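Local coordinates for probable nitrite reductase [nad(p)h] small subunit NIRD (Mycobacterium tuberculosis, PDB 4AIV), which probably serves as the Rieske-like small subunit that associates with NirB and is required for the NADH-dependent reduction of nitrite to ammonium, at residues Ala36-Asp41 with Gly63-Arg68; Gly49-Asp52 with Ala57-Met60; Asp52-Ala57 with Gly88-Asp93; Ala72-Pro77 with Phe83-Gly88. All coordinates share one frame; numbering follows the deposited sequence.

Contact 1. Residues Ala36-Asp41 with Gly63-Arg68; sequences ALFRLD and GIVGDR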
loop_
_atom_site.group_PDB
_atom_site.type_symbol
_atom_site.label_atom_id
_atom_site.label_comp_id
_atom_site.label_asym_id
_atom_site.label_seq_id
_atom_site.Cartn_x
_atom_site.Cartn_y
_atom_site.Cartn_z
ATOM N N ALA A 36 1.000 1.762 3.853
ATOM C CA ALA A 36 1.942 0.696 3.522
ATOM C C ALA A 36 2.222 0.763 2.018
ATOM O O ALA A 36 1.305 0.585 1.199
ATOM C CB ALA A 36 1.372 -0.671 3.901
ATOM N N LEU A 37 3.476 1.029 1.663
ATOM C CA LEU A 37 3.880 1.190 0.267
ATOM C C LEU A 37 4.704 -0.003 -0.213
ATOM O O LEU A 37 5.663 -0.404 0.448
ATOM C CB LEU A 37 4.700 2.476 0.100
ATOM C CG LEU A 37 5.297 2.756 -1.295
ATOM C CD1 LEU A 37 4.203 3.070 -2.351
ATOM C CD2 LEU A 37 6.333 3.884 -1.226
ATOM N N PHE A 38 4.334 -0.556 -1.367
ATOM C CA PHE A 38 5.027 -1.705 -1.947
ATOM C C PHE A 38 5.363 -1.455 -3.426
ATOM O O PHE A 38 4.535 -0.941 -4.178
ATOM C CB PHE A 38 4.128 -2.948 -1.897
ATOM C CG PHE A 38 3.631 -3.310 -0.517
ATOM C CD1 PHE A 38 2.468 -2.741 -0.007
ATOM C CD2 PHE A 38 4.313 -4.242 0.256
ATOM C CE1 PHE A 38 1.996 -3.097 1.254
ATOM C CE2 PHE A 38 3.848 -4.600 1.528
ATOM C CZ PHE A 38 2.696 -4.022 2.024
ATOM N N ARG A 39 6.560 -1.852 -3.842
ATOM C CA ARG A 39 6.884 -1.977 -5.264
ATOM C C ARG A 39 6.812 -3.463 -5.660
ATOM O O ARG A 39 7.294 -4.334 -4.930
ATOM C CB ARG A 39 8.274 -1.399 -5.543
ATOM C CG ARG A 39 8.940 -1.866 -6.833
ATOM C CD ARG A 39 10.292 -1.173 -7.012
ATOM N NE ARG A 39 11.049 -1.712 -8.140
ATOM C CZ ARG A 39 12.266 -1.306 -8.493
ATOM N NH1 ARG A 39 12.881 -0.344 -7.812
ATOM N NH2 ARG A 39 12.867 -1.864 -9.535
ATOM N N LEU A 40 6.196 -3.759 -6.803
ATOM C CA LEU A 40 6.081 -5.144 -7.264
ATOM C C LEU A 40 7.077 -5.447 -8.382
ATOM O O LEU A 40 7.687 -4.535 -8.945
ATOM C CB LEU A 40 4.659 -5.435 -7.756
ATOM C CG LEU A 40 3.512 -5.081 -6.801
ATOM C CD1 LEU A 40 2.178 -5.530 -7.377
ATOM C CD2 LEU A 40 3.730 -5.696 -5.412
ATOM N N ASP A 41 7.225 -6.730 -8.709
ATOM C CA ASP A 41 8.114 -7.157 -9.791
ATOM C C ASP A 41 7.788 -6.539 -11.138
ATOM O O ASP A 41 8.698 -6.284 -11.932
ATOM C CB ASP A 41 8.147 -8.679 -9.915
ATOM C CG ASP A 41 8.951 -9.332 -8.801
ATOM O OD1 ASP A 41 9.805 -8.636 -8.193
ATOM O OD2 ASP A 41 8.725 -10.533 -8.534
ATOM N N GLY A 63 3.798 -6.868 5.876
ATOM C CA GLY A 63 3.105 -8.022 5.330
ATOM C C GLY A 63 3.811 -8.624 4.126
ATOM O O GLY A 63 4.669 -7.987 3.498
ATOM N N ILE A 64 3.449 -9.860 3.798
ATOM C CA ILE A 64 4.095 -10.568 2.691
ATOM C C ILE A 64 3.286 -10.436 1.403
ATOM O O ILE A 64 2.101 -10.769 1.349
ATOM C CB ILE A 64 4.328 -12.040 3.032
ATOM C CG1 ILE A 64 5.309 -12.148 4.204
ATOM C CG2 ILE A 64 4.838 -12.803 1.806
ATOM C CD1 ILE A 64 5.120 -13.403 5.044
ATOM N N VAL A 65 3.939 -9.926 0.367
ATOM C CA VAL A 65 3.286 -9.697 -0.908
ATOM C C VAL A 65 3.154 -11.008 -1.673
ATOM O O VAL A 65 4.094 -11.793 -1.730
ATOM C CB VAL A 65 4.077 -8.694 -1.753
ATOM C CG1 VAL A 65 3.468 -8.570 -3.165
ATOM C CG2 VAL A 65 4.109 -7.351 -1.049
ATOM N N GLY A 66 1.981 -11.247 -2.247
ATOM C CA GLY A 66 1.758 -12.458 -3.016
ATOM C C GLY A 66 0.696 -12.296 -4.084
ATOM O O GLY A 66 0.306 -11.176 -4.436
ATOM N N ASP A 67 0.234 -13.427 -4.604
ATOM C CA ASP A 67 -0.827 -13.451 -5.601
ATOM C C ASP A 67 -1.977 -14.358 -5.176
ATOM O O ASP A 67 -1.782 -15.384 -4.515
ATOM C CB ASP A 67 -0.285 -13.919 -6.949
ATOM C CG ASP A 67 0.533 -12.856 -7.644
ATOM O OD1 ASP A 67 0.067 -11.698 -7.718
ATOM O OD2 ASP A 67 1.642 -13.181 -8.115
ATOM N N ARG A 68 -3.180 -13.956 -5.554
ATOM C CA ARG A 68 -4.374 -14.753 -5.318
ATOM C C ARG A 68 -5.109 -14.787 -6.644
ATOM O O ARG A 68 -5.702 -13.790 -7.056
ATOM C CB ARG A 68 -5.238 -14.119 -4.226
ATOM C CG ARG A 68 -6.653 -14.702 -4.088
ATOM C CD ARG A 68 -6.664 -16.026 -3.335
ATOM N NE ARG A 68 -6.033 -15.934 -2.017
ATOM C CZ ARG A 68 -6.651 -15.527 -0.912
ATOM N NH1 ARG A 68 -7.926 -15.159 -0.947
ATOM N NH2 ARG A 68 -5.984 -15.490 0.232
#
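With F38 CG turned opposite its own carbonyl carbon (chi1 -56°) and V65 CG1 opposite its backbone N (chi1 174°), which leaves CG2 opposite the carbonyl carbon, the ring and the forked valine side chain reach toward each other from facing strands and pass side by side, pointing opposite ways. The two methyls of V65 divide the work. CG2 comes obliquely against the ring, 3.4 Å from F38 CD2, while CG1 meets the tip of L40, with L40 CD2 3.7 Å away. Farther round the ring G63 O lies close to its plane, at the edge, 4.0 Å from F38 CE2. The strands themselves stay well apart, the CA atoms of F38 and V65 being separated by 8.2 Å, so the contact is made by apolar side chains without backbone pairing. F38 belongs instead to a sheet in which its backbone bonds to H46, and its ring also touches V74 in the small sheet. Two sheets laid face against face through one aromatic ring and a few branched aliphatics illustrate the sandwich principle: here the three-stranded sheet that begins with strand 64-68 rests on the six-stranded base of a Rieske-like domain.

Contact 2. Residues Gly49-Asp52 with Ala57-Met60; sequences GNVD and AAVM
The loop that leaves strand 45-49 of this Rieske-like domain doubles back on itself, and the contact of G49-D52 with A57-M60 is its neck, gripped by two backbone hydrogen bonds at N50 and D52. M60 N gives its proton to N50 O at 3.0 Å, nearly straight at 166°. The second bond runs the other way, from D52 N to A57 O at 2.9 Å. In both the donor stands tilted about 30° from the acceptor's carbonyl plane. Weaker CA-H...O contacts fill the space between: A58 CA approaches N50 O and V51 CA approaches A57 O, each at 3.5 Å. A58 sits at the centre of an inverse gamma turn, which turns the returning chain toward M60.

Side chains finish the neck. With CG opposite its own carbonyl carbon (chi1 -67°), M60 sets CG 3.5 Å from G49 O; the bends at chi2 and chi3 then turn the chain along the loop, bringing SD to 3.9 Å from D52 CA and the methyl on to F83. The amide of N50 lies beside the root of M60, its ND2 4.1 Å from A58 CB, while its OD1 accepts from S61 N. That bond fixes the rotation of the amide and ties the neck to the chain just beyond it. A hairpin-like loop cinched by backbone bonds, directly after a strand of the base sheet, probably matches in place the first cluster-binding loop of Rieske proteins, although these segments carry none of the cysteine or histidine ligands such a loop uses.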
loop_
_atom_site.group_PDB
_atom_site.type_symbol
_atom_site.label_atom_id
_atom_site.label_comp_id
_atom_site.label_asym_id
_atom_site.label_seq_id
_atom_site.Cartn_x
_atom_site.Cartn_y
_atom_site.Cartn_z
ATOM N N GLY A 49 -3.676 1.286 3.280
ATOM C CA GLY A 49 -3.646 1.592 4.704
ATOM C C GLY A 49 -2.626 0.741 5.451
ATOM O O GLY A 49 -2.519 -0.459 5.214
ATOM N N ASN A 50 -1.865 1.361 6.345
ATOM C CA ASN A 50 -0.849 0.635 7.110
ATOM C C ASN A 50 -1.427 -0.095 8.328
ATOM O O ASN A 50 -0.758 -0.936 8.952
ATOM C CB ASN A 50 0.264 1.590 7.556
ATOM C CG ASN A 50 1.536 0.863 7.932
ATOM O OD1 ASN A 50 1.912 -0.136 7.301
ATOM N ND2 ASN A 50 2.208 1.353 8.968
ATOM N N VAL A 51 -2.671 0.224 8.671
ATOM C CA VAL A 51 -3.290 -0.365 9.851
ATOM C C VAL A 51 -4.143 -1.588 9.501
ATOM O O VAL A 51 -5.075 -1.504 8.695
ATOM C CB VAL A 51 -4.138 0.670 10.622
ATOM C CG1 VAL A 51 -4.764 0.030 11.853
ATOM C CG2 VAL A 51 -3.285 1.876 11.003
ATOM N N ASP A 52 -3.803 -2.727 10.103
ATOM C CA ASP A 52 -4.602 -3.944 9.971
ATOM C C ASP A 52 -5.996 -3.635 10.479
ATOM O O ASP A 52 -6.158 -3.230 11.628
ATOM C CB ASP A 52 -3.972 -5.095 10.775
ATOM C CG ASP A 52 -4.758 -6.408 10.663
ATOM O OD1 ASP A 52 -5.999 -6.417 10.877
ATOM O OD2 ASP A 52 -4.133 -7.451 10.370
ATOM N N ALA A 57 -3.340 -3.004 14.435
ATOM C CA ALA A 57 -1.870 -2.962 14.432
ATOM C C ALA A 57 -1.311 -2.251 13.194
ATOM O O ALA A 57 -1.662 -2.599 12.060
ATOM C CB ALA A 57 -1.304 -4.386 14.516
ATOM N N ALA A 58 -0.443 -1.262 13.399
ATOM C CA ALA A 58 0.152 -0.537 12.268
ATOM C C ALA A 58 1.306 -1.343 11.693
ATOM O O ALA A 58 2.471 -0.973 11.866
ATOM C CB ALA A 58 0.631 0.866 12.691
ATOM N N VAL A 59 0.982 -2.444 11.015
ATOM C CA VAL A 59 1.995 -3.399 10.565
ATOM C C VAL A 59 1.831 -3.904 9.128
ATOM O O VAL A 59 2.567 -4.806 8.711
ATOM C CB VAL A 59 2.034 -4.657 11.483
ATOM C CG1 VAL A 59 2.309 -4.271 12.951
ATOM C CG2 VAL A 59 0.724 -5.444 11.357
ATOM N N MET A 60 0.882 -3.359 8.369
ATOM C CA MET A 60 0.638 -3.879 7.016
ATOM C C MET A 60 1.889 -3.847 6.128
ATOM O O MET A 60 2.111 -4.765 5.329
ATOM C CB MET A 60 -0.523 -3.155 6.317
ATOM C CG MET A 60 -1.889 -3.402 6.949
ATOM S SD MET A 60 -2.356 -5.146 7.047
ATOM C CE MET A 60 -2.363 -5.630 5.307
#

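Contact 3. Residues Asp52-Ala57 with Gly88-Asp93; sequences DPFSGA and GSCLDD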
loop_
_atom_site.group_PDB
_atom_site.type_symbol
_atom_site.label_atom_id
_atom_site.label_comp_id
_atom_site.label_asym_id
_atom_site.label_seq_id
_atom_site.Cartn_x
_atom_site.Cartn_y
_atom_site.Cartn_z
ATOM N N ASP A 52 -3.803 -2.727 10.103
ATOM C CA ASP A 52 -4.602 -3.944 9.971
ATOM C C ASP A 52 -5.996 -3.635 10.479
ATOM O O ASP A 52 -6.158 -3.230 11.628
ATOM C CB ASP A 52 -3.972 -5.095 10.775
ATOM C CG ASP A 52 -4.758 -6.408 10.663
ATOM O OD1 ASP A 52 -5.999 -6.417 10.877
ATOM O OD2 ASP A 52 -4.133 -7.451 10.370
ATOM N N PRO A 53 -7.012 -3.821 9.624
ATOM C CA PRO A 53 -8.376 -3.421 9.986
ATOM C C PRO A 53 -9.050 -4.388 10.953
ATOM O O PRO A 53 -10.159 -4.108 11.405
ATOM C CB PRO A 53 -9.107 -3.428 8.642
ATOM C CG PRO A 53 -8.412 -4.470 7.862
ATOM C CD PRO A 53 -6.949 -4.373 8.259
ATOM N N PHE A 54 -8.401 -5.506 11.264
ATOM C CA PHE A 54 -8.945 -6.427 12.255
ATOM C C PHE A 54 -8.350 -6.129 13.637
ATOM O O PHE A 54 -9.084 -6.007 14.623
ATOM C CB PHE A 54 -8.709 -7.892 11.853
ATOM C CG PHE A 54 -9.479 -8.325 10.618
ATOM C CD1 PHE A 54 -10.767 -8.829 10.727
ATOM C CD2 PHE A 54 -8.912 -8.228 9.348
ATOM C CE1 PHE A 54 -11.477 -9.233 9.601
ATOM C CE2 PHE A 54 -9.621 -8.632 8.210
ATOM C CZ PHE A 54 -10.904 -9.135 8.340
ATOM N N SER A 55 -7.026 -5.980 13.697
ATOM C CA SER A 55 -6.321 -5.820 14.975
ATOM C C SER A 55 -6.023 -4.369 15.343
ATOM O O SER A 55 -5.796 -4.053 16.511
ATOM C CB SER A 55 -5.003 -6.599 14.947
ATOM O OG SER A 55 -4.068 -5.964 14.084
ATOM N N GLY A 56 -5.998 -3.489 14.347
ATOM C CA GLY A 56 -5.602 -2.109 14.570
ATOM C C GLY A 56 -4.090 -1.917 14.626
ATOM O O GLY A 56 -3.609 -0.791 14.825
ATOM N N ALA A 57 -3.340 -3.004 14.435
ATOM C CA ALA A 57 -1.870 -2.962 14.432
ATOM C C ALA A 57 -1.311 -2.251 13.194
ATOM O O ALA A 57 -1.662 -2.599 12.060
ATOM C CB ALA A 57 -1.304 -4.386 14.516
ATOM N N GLY A 88 -7.602 -2.402 -2.118
ATOM C CA GLY A 88 -7.595 -2.543 -0.670
ATOM C C GLY A 88 -8.598 -3.530 -0.090
ATOM O O GLY A 88 -8.652 -3.706 1.130
ATOM N N SER A 89 -9.390 -4.184 -0.939
ATOM C CA SER A 89 -10.386 -5.134 -0.435
ATOM C C SER A 89 -9.742 -6.357 0.211
ATOM O O SER A 89 -8.754 -6.906 -0.292
ATOM C CB SER A 89 -11.365 -5.572 -1.535
ATOM O OG SER A 89 -10.697 -6.229 -2.599
ATOM N N CYS A 90 -10.309 -6.791 1.331
ATOM C CA CYS A 90 -9.878 -8.045 1.932
ATOM C C CYS A 90 -10.421 -9.184 1.079
ATOM O O CYS A 90 -11.634 -9.363 0.950
ATOM C CB CYS A 90 -10.383 -8.177 3.365
ATOM S SG CYS A 90 -9.802 -9.686 4.206
ATOM N N LEU A 91 -9.516 -9.956 0.495
ATOM C CA LEU A 91 -9.920 -11.037 -0.395
ATOM C C LEU A 91 -10.504 -12.220 0.385
ATOM O O LEU A 91 -11.161 -13.077 -0.191
ATOM C CB LEU A 91 -8.738 -11.475 -1.265
ATOM C CG LEU A 91 -8.169 -10.408 -2.218
ATOM C CD1 LEU A 91 -6.919 -10.927 -2.932
ATOM C CD2 LEU A 91 -9.222 -9.962 -3.236
ATOM N N ASP A 92 -10.277 -12.256 1.698
ATOM C CA ASP A 92 -10.778 -13.358 2.538
ATOM C C ASP A 92 -12.108 -13.034 3.231
ATOM O O ASP A 92 -12.798 -13.934 3.712
ATOM C CB ASP A 92 -9.748 -13.749 3.600
ATOM C CG ASP A 92 -8.434 -14.247 2.998
ATOM O OD1 ASP A 92 -8.436 -14.797 1.870
ATOM O OD2 ASP A 92 -7.399 -14.097 3.677
ATOM N N ASP A 93 -12.446 -11.748 3.300
ATOM C CA ASP A 93 -13.683 -11.290 3.934
ATOM C C ASP A 93 -14.124 -10.009 3.247
ATOM O O ASP A 93 -13.628 -8.925 3.564
ATOM C CB ASP A 93 -13.468 -11.038 5.433
ATOM C CG ASP A 93 -14.774 -10.751 6.184
ATOM O OD1 ASP A 93 -15.791 -10.409 5.545
ATOM O OD2 ASP A 93 -14.775 -10.851 7.430
#
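F54 reaches out from the turn D52-A57 toward C90 and D93, and its neighbours change from polar to mixed along the way. At the root, CB stands 3.2 Å from D52 OD1, because the same carboxylate oxygen accepts from the backbone N of F54. CG lies opposite the carbonyl carbon (chi1 -67°), which directs the ring away from the turn and across to the other loop. CD2 still has D52 OD1 beside it, 3.8 Å away and in the plane of the ring. CE2 is the first atom to reach the far segment, where C90 SG lies 4.1 Å off. The sulfur is 84° from the ring normal, a clear edge approach, and the 5.4 Å from C90 SG to the centroid of the F54 ring makes this a modest Cys sulfur-aromatic contact. From CZ at the tip the sulfur is 4.3 Å away. On the return side CE1 faces D93 OD2 at 4.3 Å, again near the ring plane; the carboxylate's strong partner is R95, through a salt bridge.

What positions the ring is the turn behind it. D52 OD1 takes F54 N nearly along its C-O axis and S55 N from above the carboxylate plane, so one oxygen grips two successive amides. S55 OG in turn accepts from A57 N at 3.1 Å. An Asx turn followed by an ST turn thus makes a compact loop tip, whose ring edge is laid against the C90 loop after strand 82-84 in this Rieske-like domain.

Contact 4. Residues Ala72-Pro77 with Phe83-Gly88; sequences AMVQSP and FALDDG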
loop_
_atom_site.group_PDB
_atom_site.type_symbol
_atom_site.label_atom_id
_atom_site.label_comp_id
_atom_site.label_asym_id
_atom_site.label_seq_id
_atom_site.Cartn_x
_atom_site.Cartn_y
_atom_site.Cartn_z
ATOM N N ALA A 72 -2.587 -9.301 -7.256
ATOM C CA ALA A 72 -1.543 -8.892 -6.321
ATOM C C ALA A 72 -2.136 -8.574 -4.948
ATOM O O ALA A 72 -3.149 -7.879 -4.828
ATOM C CB ALA A 72 -0.783 -7.690 -6.866
ATOM N N MET A 73 -1.518 -9.094 -3.903
ATOM C CA MET A 73 -2.053 -8.848 -2.578
ATOM C C MET A 73 -0.959 -8.801 -1.539
ATOM O O MET A 73 0.185 -9.159 -1.808
ATOM C CB MET A 73 -3.120 -9.897 -2.213
ATOM C CG MET A 73 -2.677 -11.357 -2.365
ATOM S SD MET A 73 -1.584 -11.954 -1.050
ATOM C CE MET A 73 -1.877 -13.724 -1.153
ATOM N N VAL A 74 -1.321 -8.334 -0.351
ATOM C CA VAL A 74 -0.436 -8.426 0.800
ATOM C C VAL A 74 -1.170 -9.185 1.913
ATOM O O VAL A 74 -2.364 -8.965 2.151
ATOM C CB VAL A 74 0.018 -7.019 1.285
ATOM C CG1 VAL A 74 -1.186 -6.148 1.636
ATOM C CG2 VAL A 74 0.974 -7.135 2.476
ATOM N N GLN A 75 -0.466 -10.098 2.571
ATOM C CA GLN A 75 -1.033 -10.780 3.724
ATOM C C GLN A 75 -0.598 -10.100 5.005
ATOM O O GLN A 75 0.585 -9.835 5.198
ATOM C CB GLN A 75 -0.641 -12.254 3.736
ATOM C CG GLN A 75 -1.436 -13.059 2.739
ATOM C CD GLN A 75 -1.061 -14.514 2.754
ATOM O OE1 GLN A 75 0.120 -14.860 2.664
ATOM N NE2 GLN A 75 -2.066 -15.385 2.878
ATOM N N SER A 76 -1.560 -9.797 5.870
ATOM C CA SER A 76 -1.250 -9.181 7.154
ATOM C C SER A 76 -0.348 -10.119 7.968
ATOM O O SER A 76 -0.533 -11.338 7.945
ATOM C CB SER A 76 -2.538 -8.874 7.911
ATOM O OG SER A 76 -3.315 -10.051 8.068
ATOM N N PRO A 77 0.641 -9.551 8.677
ATOM C CA PRO A 77 1.714 -10.277 9.380
ATOM C C PRO A 77 1.296 -11.391 10.362
ATOM O O PRO A 77 1.887 -12.475 10.315
ATOM C CB PRO A 77 2.439 -9.160 10.135
ATOM C CG PRO A 77 2.279 -7.991 9.259
ATOM C CD PRO A 77 0.877 -8.098 8.693
ATOM N N PHE A 83 -5.139 -8.902 1.419
ATOM C CA PHE A 83 -5.734 -7.654 0.949
ATOM C C PHE A 83 -5.230 -7.333 -0.461
ATOM O O PHE A 83 -4.022 -7.263 -0.693
ATOM C CB PHE A 83 -5.406 -6.494 1.903
ATOM C CG PHE A 83 -6.004 -6.653 3.281
ATOM C CD1 PHE A 83 -5.354 -7.405 4.248
ATOM C CD2 PHE A 83 -7.223 -6.058 3.606
ATOM C CE1 PHE A 83 -5.898 -7.564 5.519
ATOM C CE2 PHE A 83 -7.772 -6.212 4.876
ATOM C CZ PHE A 83 -7.103 -6.968 5.836
ATOM N N ALA A 84 -6.162 -7.138 -1.392
ATOM C CA ALA A 84 -5.824 -6.770 -2.769
ATOM C C ALA A 84 -5.132 -5.405 -2.817
ATOM O O ALA A 84 -5.615 -4.438 -2.221
ATOM C CB ALA A 84 -7.080 -6.757 -3.626
ATOM N N LEU A 85 -4.003 -5.315 -3.522
ATOM C CA LEU A 85 -3.250 -4.053 -3.548
ATOM C C LEU A 85 -3.916 -3.013 -4.454
ATOM O O LEU A 85 -3.693 -1.803 -4.302
ATOM C CB LEU A 85 -1.778 -4.295 -3.937
ATOM C CG LEU A 85 -0.925 -5.023 -2.879
ATOM C CD1 LEU A 85 0.468 -5.404 -3.425
ATOM C CD2 LEU A 85 -0.783 -4.167 -1.627
ATOM N N ASP A 86 -4.758 -3.476 -5.378
ATOM C CA ASP A 86 -5.387 -2.563 -6.328
ATOM C C ASP A 86 -6.543 -1.750 -5.733
ATOM O O ASP A 86 -6.695 -0.573 -6.047
ATOM C CB ASP A 86 -5.790 -3.265 -7.648
ATOM C CG ASP A 86 -6.840 -4.366 -7.458
ATOM O OD1 ASP A 86 -7.304 -4.600 -6.322
ATOM O OD2 ASP A 86 -7.215 -4.994 -8.470
ATOM N N ASP A 87 -7.334 -2.357 -4.851
ATOM C CA ASP A 87 -8.470 -1.641 -4.271
ATOM C C ASP A 87 -8.589 -1.774 -2.747
ATOM O O ASP A 87 -9.576 -1.333 -2.161
ATOM C CB ASP A 87 -9.776 -2.055 -4.953
ATOM C CG ASP A 87 -10.108 -3.526 -4.753
ATOM O OD1 ASP A 87 -9.433 -4.220 -3.953
ATOM O OD2 ASP A 87 -11.061 -3.995 -5.408
ATOM N N GLY A 88 -7.602 -2.402 -2.118
ATOM C CA GLY A 88 -7.595 -2.543 -0.670
ATOM C C GLY A 88 -8.598 -3.530 -0.090
ATOM O O GLY A 88 -8.652 -3.706 1.130
HETATM O O HOH W 1 -4.283 -6.211 -6.765
#
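The F83 ring meets V74 and S76 at its edge: V74 O lies in its plane, 4.0 Å from F83 CD1, and S76 CB is 4.3 Å from F83 CE1. G88 O, from its own segment, also lies in that plane at the edge. C90 SG lies over one face; on the other side the M60 methyl comes in obliquely and P53 stands toward the rim.

Behind the ring the backbones pair as an antiparallel hairpin. V74 N donates to F83 O and F83 N to V74 O, both at 2.9 Å, and L85 N reaches A72 O at 3.0 Å in a bond straight to 170°. A bound water adds a second donor to A72 O, at 2.8 Å, and accepts weakly from D86 N, in the turn just past the strand. V74 and F83 share one face of this sheet. There V74 CG1, set between the backbone N and carbonyl carbon (chi1 58°), meets L85 CD2 at 3.8 Å, the two side chains crossing at about a right angle, and F38 of the base sheet touches V74 and L85. On the reverse face M73 and A84 pair, and M73 CB comes within 3.2 Å of F83 O.

The chemistry is divided cleanly: reciprocal amide bonds satisfy the polar backbone in a buried place, leaving the V74, F83 and L85 side chains to make an apolar face.

Overall arrangement
Contacts 1 and 4 share the three-stranded sheet: strands 64-68 and 71-75 are neighbours in it, so one contact sets this sheet against the six-stranded base while the other builds it from within. Contact 4 is the buried one and combines backbone bonds with apolar side chains; contact 1 is partly buried and made mainly by apolar side chains. Contacts 2 and 3 start from the same loop, sharing D52 and A57, and lie nearer the surface. Contact 2 closes the loop by backbone bonds, whereas contact 3 is a sparse edge contact of a ring. A probable hydrogen bond from A84 N to S89 O joins contacts 4 and 3, and an R68-D92 salt bridge links contact 1 to contact 3.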